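Local coordinates for plastocyanin (Adiantum capillus-veneris, PDB 1KDJ), which carries electrons from the cytochrome b6-f complex to P700 of photosystem I, using a single bound copper ion, at residues A[35-44]-A[83-91]; A[12-23]-A[93-102]. All coordinates share one frame; numbering follows the deposited sequence.

Contact 1. Residues A[35-44]-A[83-91]; sequences TGHNIVFDIP and YTFYCTPHK. With CU (copper (II) ion), chain B.
T35 sets its CG2 methyl 3.7 Å from CE1 of H90 beside a type 1 (blue) copper site, built where two antiparallel strands of the cupredoxin fold run out into loops. At G36 the carbonyl O lies in the plane of the H90 ring, at its edge. H37 and H90 both turn ND1 to the copper; the rings meet rim to rim, planes at 58°, and the two nitrogens come within 3.2 Å of each other without hydrogen-bonding because both coordinate the same metal. M95 completes the site, C87 SG having taken the third position at 2.3 Å from the copper. That sulfur also accepts an N-H from the backbone of N38, N to SG 3.4 Å and nearly straight, probably drawing off some thiolate charge. With CG folded between its own backbone N and carbonyl carbon (chi1 68°), N38 brings OD1 to T88, whose backbone N donates in the carbonyl plane from 2.7 Å and whose OG1 donates onto a lone pair. A leucine here would take away the one oxygen that accepts from both T88 N and T88 OG1, and the ND2 that bonds D64 O, and would probably hold the turn after C87 less firmly. I39 rests CG2 alongside F85 CB on the buried side. V40 exchanges two backbone bonds with Y86, and its CB lies over one face of the tyrosine ring, K91 CE over the other. F41, across from F85 in a non-hydrogen-bonded pair, receives F85 CB over one face while the F85 ring turns an edge toward it. D42 N donates to T84 O, and beyond it P44 CG reaches the edge of the Y83 ring, 4.2 Å from CD1.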
loop_
_atom_site.group_PDB
_atom_site.type_symbol
_atom_site.label_atom_id
_atom_site.label_comp_id
_atom_site.label_asym_id
_atom_site.label_seq_id
_atom_site.Cartn_x
_atom_site.Cartn_y
_atom_site.Cartn_z
ATOM N N THR A 35 -12.217 -10.745 -2.010
ATOM C CA THR A 35 -12.285 -9.837 -0.881
ATOM C C THR A 35 -11.687 -8.464 -1.306
ATOM O O THR A 35 -10.556 -8.430 -1.810
ATOM C CB THR A 35 -11.488 -10.460 0.248
ATOM O OG1 THR A 35 -12.003 -11.777 0.465
ATOM C CG2 THR A 35 -11.566 -9.652 1.501
ATOM N N GLY A 36 -12.417 -7.346 -1.184
ATOM C CA GLY A 36 -11.915 -6.020 -1.495
ATOM C C GLY A 36 -10.935 -5.633 -0.416
ATOM O O GLY A 36 -10.927 -6.070 0.750
ATOM N N HIS A 37 -9.989 -4.775 -0.782
ATOM C CA HIS A 37 -8.922 -4.355 0.129
ATOM C C HIS A 37 -8.504 -2.963 -0.293
ATOM O O HIS A 37 -8.838 -2.549 -1.397
ATOM C CB HIS A 37 -7.651 -5.224 0.013
ATOM C CG HIS A 37 -7.821 -6.685 0.416
ATOM N ND1 HIS A 37 -7.816 -6.978 1.704
ATOM C CD2 HIS A 37 -7.903 -7.788 -0.397
ATOM C CE1 HIS A 37 -7.887 -8.306 1.731
ATOM N NE2 HIS A 37 -7.933 -8.755 0.494
ATOM N N ASN A 38 -7.746 -2.250 0.516
ATOM C CA ASN A 38 -7.154 -1.019 -0.029
ATOM C C ASN A 38 -5.752 -0.827 0.560
ATOM O O ASN A 38 -5.253 -1.705 1.281
ATOM C CB ASN A 38 -8.044 0.227 0.294
ATOM C CG ASN A 38 -8.128 0.641 1.730
ATOM O OD1 ASN A 38 -7.585 0.132 2.704
ATOM N ND2 ASN A 38 -8.966 1.623 1.934
ATOM N N ILE A 39 -5.111 0.317 0.292
ATOM C CA ILE A 39 -3.742 0.556 0.750
ATOM C C ILE A 39 -3.689 2.000 1.228
ATOM O O ILE A 39 -3.947 2.888 0.417
ATOM C CB ILE A 39 -2.671 0.432 -0.390
ATOM C CG1 ILE A 39 -2.708 -0.974 -1.045
ATOM C CG2 ILE A 39 -1.267 0.741 0.212
ATOM C CD1 ILE A 39 -3.756 -1.200 -2.172
ATOM N N VAL A 40 -3.317 2.161 2.469
ATOM C CA VAL A 40 -3.150 3.459 3.096
ATOM C C VAL A 40 -1.808 3.439 3.799
ATOM O O VAL A 40 -1.515 2.529 4.577
ATOM C CB VAL A 40 -4.303 3.726 4.136
ATOM C CG1 VAL A 40 -4.116 5.065 4.839
ATOM C CG2 VAL A 40 -5.623 3.759 3.409
ATOM N N PHE A 41 -1.009 4.501 3.586
ATOM C CA PHE A 41 0.283 4.634 4.239
ATOM C C PHE A 41 0.173 5.250 5.601
ATOM O O PHE A 41 -0.608 6.173 5.777
ATOM C CB PHE A 41 1.244 5.492 3.382
ATOM C CG PHE A 41 1.925 4.674 2.285
ATOM C CD1 PHE A 41 3.085 3.983 2.588
ATOM C CD2 PHE A 41 1.366 4.574 1.041
ATOM C CE1 PHE A 41 3.672 3.188 1.625
ATOM C CE2 PHE A 41 1.960 3.776 0.089
ATOM C CZ PHE A 41 3.108 3.084 0.378
ATOM N N ASP A 42 0.901 4.741 6.574
ATOM C CA ASP A 42 1.060 5.356 7.877
ATOM C C ASP A 42 1.949 6.590 7.735
ATOM O O ASP A 42 2.945 6.549 7.005
ATOM C CB ASP A 42 1.770 4.465 8.825
ATOM C CG ASP A 42 0.984 4.043 10.037
ATOM O OD1 ASP A 42 0.180 4.813 10.572
ATOM O OD2 ASP A 42 1.195 2.911 10.454
ATOM N N ILE A 43 1.679 7.699 8.410
ATOM C CA ILE A 43 2.541 8.879 8.287
ATOM C C ILE A 43 3.457 8.816 9.496
ATOM O O ILE A 43 2.925 8.787 10.602
ATOM C CB ILE A 43 1.744 10.205 8.338
ATOM C CG1 ILE A 43 0.590 10.225 7.340
ATOM C CG2 ILE A 43 2.738 11.345 8.095
ATOM C CD1 ILE A 43 0.971 10.076 5.876
ATOM N N PRO A 44 4.794 8.751 9.403
ATOM C CA PRO A 44 5.666 8.674 10.559
ATOM C C PRO A 44 5.525 9.944 11.403
ATOM O O PRO A 44 5.272 11.056 10.912
ATOM C CB PRO A 44 7.034 8.476 9.968
ATOM C CG PRO A 44 6.777 7.993 8.556
ATOM C CD PRO A 44 5.567 8.823 8.176
ATOM N N TYR A 83 8.563 2.824 5.004
ATOM C CA TYR A 83 7.239 3.331 5.341
ATOM C C TYR A 83 6.337 2.120 5.487
ATOM O O TYR A 83 6.552 1.174 4.725
ATOM C CB TYR A 83 6.741 4.203 4.211
ATOM C CG TYR A 83 7.697 5.342 3.887
ATOM C CD1 TYR A 83 7.776 6.433 4.735
ATOM C CD2 TYR A 83 8.489 5.247 2.752
ATOM C CE1 TYR A 83 8.660 7.448 4.442
ATOM C CE2 TYR A 83 9.373 6.259 2.452
ATOM C CZ TYR A 83 9.440 7.343 3.301
ATOM O OH TYR A 83 10.311 8.369 2.986
ATOM N N THR A 84 5.405 2.102 6.443
ATOM C CA THR A 84 4.416 1.031 6.594
ATOM C C THR A 84 3.136 1.397 5.855
ATOM O O THR A 84 2.762 2.576 5.756
ATOM C CB THR A 84 4.134 0.828 8.071
ATOM O OG1 THR A 84 5.332 0.315 8.616
ATOM C CG2 THR A 84 3.009 -0.175 8.364
ATOM N N PHE A 85 2.481 0.412 5.234
ATOM C CA PHE A 85 1.172 0.609 4.648
ATOM C C PHE A 85 0.280 -0.509 5.189
ATOM O O PHE A 85 0.755 -1.565 5.654
ATOM C CB PHE A 85 1.206 0.573 3.105
ATOM C CG PHE A 85 1.838 -0.635 2.435
ATOM C CD1 PHE A 85 1.056 -1.737 2.148
ATOM C CD2 PHE A 85 3.190 -0.645 2.132
ATOM C CE1 PHE A 85 1.629 -2.850 1.566
ATOM C CE2 PHE A 85 3.750 -1.763 1.551
ATOM C CZ PHE A 85 2.970 -2.876 1.269
ATOM N N TYR A 86 -1.025 -0.243 5.177
ATOM C CA TYR A 86 -1.987 -1.183 5.734
ATOM C C TYR A 86 -3.276 -1.142 4.946
ATOM O O TYR A 86 -3.462 -0.267 4.091
ATOM C CB TYR A 86 -2.237 -0.858 7.219
ATOM C CG TYR A 86 -2.851 0.504 7.474
ATOM C CD1 TYR A 86 -4.231 0.639 7.477
ATOM C CD2 TYR A 86 -2.028 1.601 7.711
ATOM C CE1 TYR A 86 -4.803 1.870 7.712
ATOM C CE2 TYR A 86 -2.610 2.837 7.952
ATOM C CZ TYR A 86 -3.982 2.955 7.949
ATOM O OH TYR A 86 -4.564 4.174 8.165
ATOM N N CYS A 87 -4.125 -2.152 5.173
ATOM C CA CYS A 87 -5.412 -2.191 4.508
ATOM C C CYS A 87 -6.414 -1.673 5.530
ATOM O O CYS A 87 -6.405 -2.252 6.611
ATOM C CB CYS A 87 -5.766 -3.636 4.136
ATOM S SG CYS A 87 -7.471 -3.761 3.563
ATOM N N THR A 88 -7.294 -0.713 5.277
ATOM C CA THR A 88 -8.262 -0.263 6.274
ATOM C C THR A 88 -9.247 -1.320 6.811
ATOM O O THR A 88 -9.190 -1.547 8.011
ATOM C CB THR A 88 -8.997 0.932 5.646
ATOM O OG1 THR A 88 -7.984 1.891 5.277
ATOM C CG2 THR A 88 -10.073 1.501 6.584
ATOM N N PRO A 89 -10.052 -2.079 6.057
ATOM C CA PRO A 89 -10.931 -3.104 6.616
ATOM C C PRO A 89 -10.207 -4.101 7.499
ATOM O O PRO A 89 -10.695 -4.440 8.573
ATOM C CB PRO A 89 -11.546 -3.796 5.456
ATOM C CG PRO A 89 -11.358 -2.968 4.253
ATOM C CD PRO A 89 -10.151 -2.087 4.600
ATOM N N HIS A 90 -8.954 -4.499 7.112
ATOM C CA HIS A 90 -8.315 -5.641 7.775
ATOM C C HIS A 90 -7.081 -5.284 8.584
ATOM O O HIS A 90 -6.264 -6.142 8.946
ATOM C CB HIS A 90 -7.994 -6.711 6.695
ATOM C CG HIS A 90 -9.201 -7.157 5.849
ATOM N ND1 HIS A 90 -9.272 -6.844 4.569
ATOM C CD2 HIS A 90 -10.294 -7.882 6.244
ATOM C CE1 HIS A 90 -10.400 -7.340 4.105
ATOM N NE2 HIS A 90 -10.981 -7.957 5.124
ATOM N N LYS A 91 -7.034 -4.005 8.986
ATOM C CA LYS A 91 -5.935 -3.455 9.792
ATOM C C LYS A 91 -5.765 -4.206 11.091
ATOM O O LYS A 91 -4.664 -4.608 11.443
ATOM C CB LYS A 91 -6.178 -1.967 10.136
ATOM C CG LYS A 91 -4.927 -1.261 10.676
ATOM C CD LYS A 91 -5.221 0.213 10.964
ATOM C CE LYS A 91 -3.952 1.020 11.331
ATOM N NZ LYS A 91 -3.901 1.353 12.748
HETATM CU CU CU B . -7.852 -5.974 3.348
HETATM O O HOH W 1 -2.554 6.429 7.866
HETATM O O HOH W 2 5.222 4.770 7.309
#

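Contact 2. Residues A[12-23]-A[93-102]; sequences FKFYPDSITVSA and ANMKGTLTVK
The F14 ring takes the methyl of M95 on one face, CE lying 4.1 Å from the ring centroid and almost on its normal, while K96 N sits in plane at the edge. F85 of strand 81-86, in the facing sheet, packs edge-to-face with the same ring. The M95 chain is fully extended, with CG anti to the backbone N (chi1 -179°), carrying SD past F12 C at 3.5 Å toward the copper and leaving CE above F14: a Met-aromatic contact made by the copper ligand itself. F12 touches A93 CB through CD2, and its ring stacks on that of the copper ligand H90, consistent with the pi-pi hindrance of histidine protonation in this fern plastocyanin. Waters bridge F12 O to A93 O and F14 N to K96 O.

From D17 onward the backbones join directly. T98 N donates to D17 O; I19 and V21 then each bond to the opposite strand through both N and O. On one side of the sheet S18 OG lies 3.0 Å from T98 OG1, where its hydrogen bond competes with a weak one to D17 O, and a water links T98 OG1, T100 OG1 and I19 O. On the other, L99 CD2 fits against V21 CG2 at 3.7 Å. A23 N closes the ladder on the terminal carboxylate, K102 OXT. Strands 18-21 and 96-101, 16° apart in direction, form the parallel edge pair of a cupredoxin beta-sandwich.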
loop_
_atom_site.group_PDB
_atom_site.type_symbol
_atom_site.label_atom_id
_atom_site.label_comp_id
_atom_site.label_asym_id
_atom_site.label_seq_id
_atom_site.Cartn_x
_atom_site.Cartn_y
_atom_site.Cartn_z
ATOM N N PHE A 12 -5.872 -12.288 4.524
ATOM C CA PHE A 12 -5.697 -10.843 4.572
ATOM C C PHE A 12 -4.176 -10.558 4.575
ATOM O O PHE A 12 -3.565 -10.268 5.619
ATOM C CB PHE A 12 -6.344 -10.317 5.837
ATOM C CG PHE A 12 -7.811 -10.703 6.067
ATOM C CD1 PHE A 12 -8.695 -10.813 5.011
ATOM C CD2 PHE A 12 -8.216 -10.903 7.380
ATOM C CE1 PHE A 12 -10.020 -11.119 5.269
ATOM C CE2 PHE A 12 -9.540 -11.211 7.628
ATOM C CZ PHE A 12 -10.429 -11.310 6.571
ATOM N N LYS A 13 -3.556 -10.631 3.401
ATOM C CA LYS A 13 -2.109 -10.509 3.293
ATOM C C LYS A 13 -1.745 -9.796 2.023
ATOM O O LYS A 13 -2.396 -9.885 0.982
ATOM C CB LYS A 13 -1.449 -11.903 3.255
ATOM C CG LYS A 13 -1.491 -12.855 4.447
ATOM C CD LYS A 13 -0.168 -12.697 5.161
ATOM C CE LYS A 13 0.000 -13.505 6.455
ATOM N NZ LYS A 13 1.109 -12.928 7.244
ATOM N N PHE A 14 -0.615 -9.093 2.107
ATOM C CA PHE A 14 0.021 -8.512 0.930
ATOM C C PHE A 14 1.132 -9.520 0.526
ATOM O O PHE A 14 1.791 -10.090 1.391
ATOM C CB PHE A 14 0.690 -7.140 1.253
ATOM C CG PHE A 14 -0.311 -6.008 1.510
ATOM C CD1 PHE A 14 -0.899 -5.399 0.413
ATOM C CD2 PHE A 14 -0.593 -5.623 2.823
ATOM C CE1 PHE A 14 -1.799 -4.355 0.628
ATOM C CE2 PHE A 14 -1.490 -4.589 3.021
ATOM C CZ PHE A 14 -2.073 -3.974 1.928
ATOM N N TYR A 15 1.314 -9.686 -0.762
ATOM C CA TYR A 15 2.274 -10.609 -1.347
ATOM C C TYR A 15 3.199 -9.896 -2.331
ATOM O O TYR A 15 2.756 -9.602 -3.453
ATOM C CB TYR A 15 1.487 -11.714 -2.051
ATOM C CG TYR A 15 0.699 -12.605 -1.093
ATOM C CD1 TYR A 15 1.356 -13.436 -0.214
ATOM C CD2 TYR A 15 -0.687 -12.592 -1.167
ATOM C CE1 TYR A 15 0.636 -14.261 0.608
ATOM C CE2 TYR A 15 -1.412 -13.414 -0.347
ATOM C CZ TYR A 15 -0.739 -14.233 0.529
ATOM O OH TYR A 15 -1.450 -15.067 1.346
ATOM N N PRO A 16 4.488 -9.613 -2.044
ATOM C CA PRO A 16 5.135 -9.766 -0.756
ATOM C C PRO A 16 4.748 -8.664 0.226
ATOM O O PRO A 16 4.183 -7.652 -0.196
ATOM C CB PRO A 16 6.643 -9.753 -1.041
ATOM C CG PRO A 16 6.685 -8.783 -2.190
ATOM C CD PRO A 16 5.417 -9.011 -3.023
ATOM N N ASP A 17 5.068 -8.796 1.508
ATOM C CA ASP A 17 4.709 -7.730 2.450
ATOM C C ASP A 17 5.872 -6.797 2.786
ATOM O O ASP A 17 5.770 -6.051 3.750
ATOM C CB ASP A 17 4.145 -8.360 3.733
ATOM C CG ASP A 17 5.072 -9.242 4.555
ATOM O OD1 ASP A 17 6.249 -9.429 4.224
ATOM O OD2 ASP A 17 4.606 -9.761 5.562
ATOM N N SER A 18 7.000 -6.919 2.073
ATOM C CA SER A 18 8.180 -6.052 2.214
ATOM C C SER A 18 8.721 -5.888 0.816
ATOM O O SER A 18 8.937 -6.905 0.135
ATOM C CB SER A 18 9.263 -6.683 3.057
ATOM O OG SER A 18 8.881 -6.679 4.429
ATOM N N ILE A 19 8.841 -4.652 0.317
ATOM C CA ILE A 19 9.249 -4.396 -1.051
ATOM C C ILE A 19 10.295 -3.300 -0.939
ATOM O O ILE A 19 10.182 -2.471 -0.029
ATOM C CB ILE A 19 8.202 -3.788 -2.028
ATOM C CG1 ILE A 19 6.873 -3.414 -1.386
ATOM C CG2 ILE A 19 8.120 -4.781 -3.162
ATOM C CD1 ILE A 19 5.926 -4.496 -0.789
ATOM N N THR A 20 11.323 -3.323 -1.786
ATOM C CA THR A 20 12.322 -2.273 -1.810
ATOM C C THR A 20 12.292 -1.718 -3.206
ATOM O O THR A 20 12.286 -2.492 -4.168
ATOM C CB THR A 20 13.692 -2.850 -1.492
ATOM O OG1 THR A 20 13.671 -3.280 -0.136
ATOM C CG2 THR A 20 14.796 -1.820 -1.733
ATOM N N VAL A 21 12.248 -0.396 -3.375
ATOM C CA VAL A 21 12.135 0.208 -4.689
ATOM C C VAL A 21 13.107 1.362 -4.727
ATOM O O VAL A 21 13.613 1.783 -3.691
ATOM C CB VAL A 21 10.706 0.793 -5.008
ATOM C CG1 VAL A 21 9.722 -0.383 -5.004
ATOM C CG2 VAL A 21 10.261 1.884 -4.000
ATOM N N SER A 22 13.356 1.811 -5.942
ATOM C CA SER A 22 14.147 3.003 -6.228
ATOM C C SER A 22 13.250 4.248 -6.136
ATOM O O SER A 22 12.035 4.169 -6.384
ATOM C CB SER A 22 14.720 2.898 -7.652
ATOM O OG SER A 22 15.414 1.661 -7.895
ATOM N N ALA A 23 13.791 5.409 -5.764
ATOM C CA ALA A 23 13.039 6.665 -5.785
ATOM C C ALA A 23 12.213 6.906 -7.044
ATOM O O ALA A 23 12.704 6.803 -8.167
ATOM C CB ALA A 23 14.017 7.827 -5.613
ATOM N N ALA A 93 -6.463 -7.162 11.599
ATOM C CA ALA A 93 -5.995 -8.498 11.287
ATOM C C ALA A 93 -4.546 -8.483 10.772
ATOM O O ALA A 93 -4.104 -9.416 10.106
ATOM C CB ALA A 93 -6.910 -9.104 10.236
ATOM N N ASN A 94 -3.803 -7.410 11.048
ATOM C CA ASN A 94 -2.401 -7.206 10.708
ATOM C C ASN A 94 -2.096 -7.349 9.239
ATOM O O ASN A 94 -1.024 -7.791 8.821
ATOM C CB ASN A 94 -1.533 -8.159 11.549
ATOM C CG ASN A 94 -0.032 -7.827 11.674
ATOM O OD1 ASN A 94 0.448 -7.438 12.736
ATOM N ND2 ASN A 94 0.879 -7.981 10.719
ATOM N N MET A 95 -3.015 -6.927 8.381
ATOM C CA MET A 95 -2.726 -6.853 6.963
ATOM C C MET A 95 -2.017 -5.499 6.689
ATOM O O MET A 95 -2.578 -4.423 6.417
ATOM C CB MET A 95 -4.004 -6.961 6.163
ATOM C CG MET A 95 -3.820 -6.916 4.683
ATOM S SD MET A 95 -5.274 -7.306 3.700
ATOM C CE MET A 95 -4.639 -7.133 2.073
ATOM N N LYS A 96 -0.694 -5.656 6.729
ATOM C CA LYS A 96 0.231 -4.554 6.604
ATOM C C LYS A 96 1.491 -5.010 5.860
ATOM O O LYS A 96 1.738 -6.222 5.738
ATOM C CB LYS A 96 0.584 -4.043 8.010
ATOM C CG LYS A 96 1.369 -4.981 8.918
ATOM C CD LYS A 96 1.705 -4.236 10.206
ATOM C CE LYS A 96 2.455 -5.103 11.239
ATOM N NZ LYS A 96 3.808 -5.432 10.823
ATOM N N GLY A 97 2.240 -4.045 5.324
ATOM C CA GLY A 97 3.486 -4.314 4.627
ATOM C C GLY A 97 4.442 -3.138 4.833
ATOM O O GLY A 97 4.046 -2.129 5.439
ATOM N N THR A 98 5.699 -3.272 4.404
ATOM C CA THR A 98 6.682 -2.183 4.464
ATOM C C THR A 98 7.218 -1.883 3.063
ATOM O O THR A 98 7.341 -2.771 2.206
ATOM C CB THR A 98 7.886 -2.515 5.405
ATOM O OG1 THR A 98 8.480 -3.698 4.913
ATOM C CG2 THR A 98 7.493 -2.705 6.848
ATOM N N LEU A 99 7.491 -0.616 2.774
ATOM C CA LEU A 99 8.030 -0.173 1.509
ATOM C C LEU A 99 9.351 0.514 1.903
ATOM O O LEU A 99 9.316 1.435 2.733
ATOM C CB LEU A 99 7.135 0.864 0.858
ATOM C CG LEU A 99 6.993 1.139 -0.658
ATOM C CD1 LEU A 99 7.072 2.642 -0.902
ATOM C CD2 LEU A 99 8.042 0.398 -1.444
ATOM N N THR A 100 10.502 0.062 1.382
ATOM C CA THR A 100 11.789 0.715 1.592
ATOM C C THR A 100 12.081 1.434 0.293
ATOM O O THR A 100 12.052 0.818 -0.783
ATOM C CB THR A 100 12.904 -0.309 1.870
ATOM O OG1 THR A 100 12.584 -0.842 3.139
ATOM C CG2 THR A 100 14.327 0.276 1.862
ATOM N N VAL A 101 12.320 2.756 0.341
ATOM C CA VAL A 101 12.657 3.530 -0.849
ATOM C C VAL A 101 14.173 3.805 -0.746
ATOM O O VAL A 101 14.639 4.245 0.323
ATOM C CB VAL A 101 11.846 4.848 -0.861
ATOM C CG1 VAL A 101 12.124 5.609 -2.134
ATOM C CG2 VAL A 101 10.343 4.539 -0.817
ATOM N N LYS A 102 14.919 3.427 -1.785
ATOM C CA LYS A 102 16.366 3.623 -1.818
ATOM C C LYS A 102 16.627 4.910 -2.560
ATOM O O LYS A 102 17.331 5.730 -1.979
ATOM C CB LYS A 102 17.164 2.553 -2.593
ATOM C CG LYS A 102 17.213 1.116 -2.103
ATOM C CD LYS A 102 17.250 0.919 -0.576
ATOM C CE LYS A 102 18.382 1.577 0.183
ATOM N NZ LYS A 102 18.247 1.347 1.610
ATOM O OXT LYS A 102 16.125 5.081 -3.685
HETATM O O HOH W 3 -3.238 -11.367 8.035
HETATM O O HOH W 4 0.403 -8.592 4.720
HETATM O O HOH W 5 10.659 -2.886 3.017
#

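How the contacts relate
From the N terminus, 12-23 comes first and waits for 93-102, so contact 2 closes the long loop, tying an early segment, whose strand 14-15 belongs to the other sheet of the sandwich, to the C-terminal strand. Contact 1 is nested within it: 35-44 and 83-91 close a shorter loop that holds helix 49-57. The two share one sheet, ordered 18-21, 96-101, 81-86, 40-41, in which contact 2 supplies the first pair and contact 1 the last; backbone bonds Y83 N to L99 O and G97 N to F85 O fasten the middle. At one end of the sheet they converge on copper, three ligands coming from contact 1 and M95 from contact 2.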